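Local coordinates for protein lactaldehyde dehydrogenase (Methanocaldococcus jannaschii, PDB 3PQA) that oxidises lactaldehyde to lactate with NAD as the preferred cofactor, a step in the biosynthesis of coenzyme F420, at residues 320-323 and 324-327. Numbering follows the deposited sequence.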
loop_
_atom_site.group_PDB
_atom_site.type_symbol
_atom_site.label_atom_id
_atom_site.label_comp_id
_atom_site.label_asym_id
_atom_site.label_seq_id
_atom_site.Cartn_x
_atom_site.Cartn_y
_atom_site.Cartn_z
ATOM N N VAL B 320 -43.098 20.225 2.788
ATOM C CA VAL B 320 -44.454 19.862 2.381
ATOM C C VAL B 320 -44.481 19.552 0.885
ATOM O O VAL B 320 -45.116 18.583 0.469
ATOM C CB VAL B 320 -45.470 20.987 2.709
ATOM C CG1 VAL B 320 -46.889 20.529 2.412
ATOM C CG2 VAL B 320 -45.356 21.374 4.157
ATOM N N GLU B 321 -43.779 20.372 0.096
ATOM C CA GLU B 321 -43.642 20.191 -1.360
ATOM C C GLU B 321 -43.209 18.761 -1.707
ATOM O O GLU B 321 -43.809 18.104 -2.566
ATOM C CB GLU B 321 -42.628 21.185 -1.945
ATOM C CG GLU B 321 -42.807 21.445 -3.446
ATOM C CD GLU B 321 -41.560 21.991 -4.156
ATOM O OE1 GLU B 321 -40.818 22.831 -3.592
ATOM O OE2 GLU B 321 -41.334 21.592 -5.318
ATOM N N HIS B 322 -42.172 18.284 -1.029
ATOM C CA HIS B 322 -41.684 16.949 -1.288
ATOM C C HIS B 322 -42.714 15.899 -0.879
ATOM O O HIS B 322 -42.978 14.969 -1.617
ATOM C CB HIS B 322 -40.344 16.701 -0.593
ATOM C CG HIS B 322 -39.743 15.391 -0.956
ATOM N ND1 HIS B 322 -39.472 15.047 -2.258
ATOM C CD2 HIS B 322 -39.409 14.319 -0.203
ATOM C CE1 HIS B 322 -38.998 13.816 -2.293
ATOM N NE2 HIS B 322 -38.939 13.359 -1.058
ATOM N N ALA B 323 -43.297 16.074 0.295
ATOM C CA ALA B 323 -44.311 15.154 0.808
ATOM C C ALA B 323 -45.504 15.024 -0.152
ATOM O O ALA B 323 -46.019 13.926 -0.360
ATOM C CB ALA B 323 -44.772 15.603 2.184
ATOM N N GLU B 324 -45.917 16.146 -0.742
ATOM C CA GLU B 324 -47.031 16.172 -1.695
ATOM C C GLU B 324 -46.660 15.415 -2.960
ATOM O O GLU B 324 -47.461 14.659 -3.500
ATOM C CB GLU B 324 -47.431 17.617 -2.035
ATOM C CG GLU B 324 -48.049 18.374 -0.860
ATOM C CD GLU B 324 -48.263 19.868 -1.124
ATOM O OE1 GLU B 324 -47.529 20.462 -1.949
ATOM O OE2 GLU B 324 -49.167 20.448 -0.481
ATOM N N TRP B 325 -45.433 15.622 -3.429
ATOM C CA TRP B 325 -44.932 14.888 -4.568
ATOM C C TRP B 325 -44.922 13.379 -4.272
ATOM O O TRP B 325 -45.367 12.587 -5.098
ATOM C CB TRP B 325 -43.544 15.388 -4.964
ATOM C CG TRP B 325 -42.923 14.606 -6.067
ATOM C CD1 TRP B 325 -43.156 14.740 -7.409
ATOM C CD2 TRP B 325 -41.956 13.552 -5.929
ATOM N NE1 TRP B 325 -42.390 13.836 -8.113
ATOM C CE2 TRP B 325 -41.644 13.098 -7.229
ATOM C CE3 TRP B 325 -41.320 12.957 -4.833
ATOM C CZ2 TRP B 325 -40.723 12.062 -7.464
ATOM C CZ3 TRP B 325 -40.399 11.929 -5.067
ATOM C CH2 TRP B 325 -40.111 11.497 -6.373
ATOM N N VAL B 326 -44.435 12.996 -3.090
ATOM C CA VAL B 326 -44.366 11.577 -2.695
ATOM C C VAL B 326 -45.764 10.946 -2.692
ATOM O O VAL B 326 -45.947 9.816 -3.144
ATOM C CB VAL B 326 -43.689 11.388 -1.314
ATOM C CG1 VAL B 326 -43.799 9.937 -0.841
ATOM C CG2 VAL B 326 -42.216 11.780 -1.385
ATOM N N GLU B 327 -46.729 11.705 -2.178
ATOM C CA GLU B 327 -48.134 11.319 -2.161
ATOM C C GLU B 327 -48.628 10.973 -3.563
ATOM O O GLU B 327 -49.305 9.963 -3.753
ATOM C CB GLU B 327 -48.952 12.468 -1.577
ATOM C CG GLU B 327 -50.439 12.215 -1.405
ATOM C CD GLU B 327 -51.092 13.322 -0.592
ATOM O OE1 GLU B 327 -51.036 14.505 -1.004
ATOM O OE2 GLU B 327 -51.652 13.008 0.473
#
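His322 and Val326, one turn apart at the start of helix 320-335, make the close-packed side of this contact. Buried Val326 puts CG2 over one face of the imidazole, 3.9 Å from the ring centroid and shifted toward the rim, a CH-pi contact. A chi1 of -174° swings CG of His322 opposite the backbone N and carries the ring forward, where it also meets Trp325: His322 CE1 comes to 3.5 Å from Trp325 CE3. The two rings lie near parallel, at 23°, but are slid so far apart that they barely overlap. NE2 of His322 donates to the carbonyl of Phe370, which helps to fix the turn of the imidazole and ties the helix to the chain just before strand 373-379.

The solvent side belongs to Trp325 and Glu321, both exposed. Glu324 forms a partly covered flank: its extended chain runs back beside Val320, CG 3.2 Å from Val320 O and OE2 3.7 Å from Val320 CG1. Replacing Glu324 by an alanine is likely to leave Val320 CG1 without this neighbour and Arg346 without one of its two nearby carboxylates.

Regular i to i+4 backbone bonds, from Glu324 N to Val320 O (2.8 Å) through Glu327 N to Ala323 O (3.0 Å), hold the whole turn. Apolar and aromatic contacts and the His322 NE2 bond reinforce one side; Glu327, by its salt bridge, and Glu324, probably by proximity, add negative charge next to Arg346.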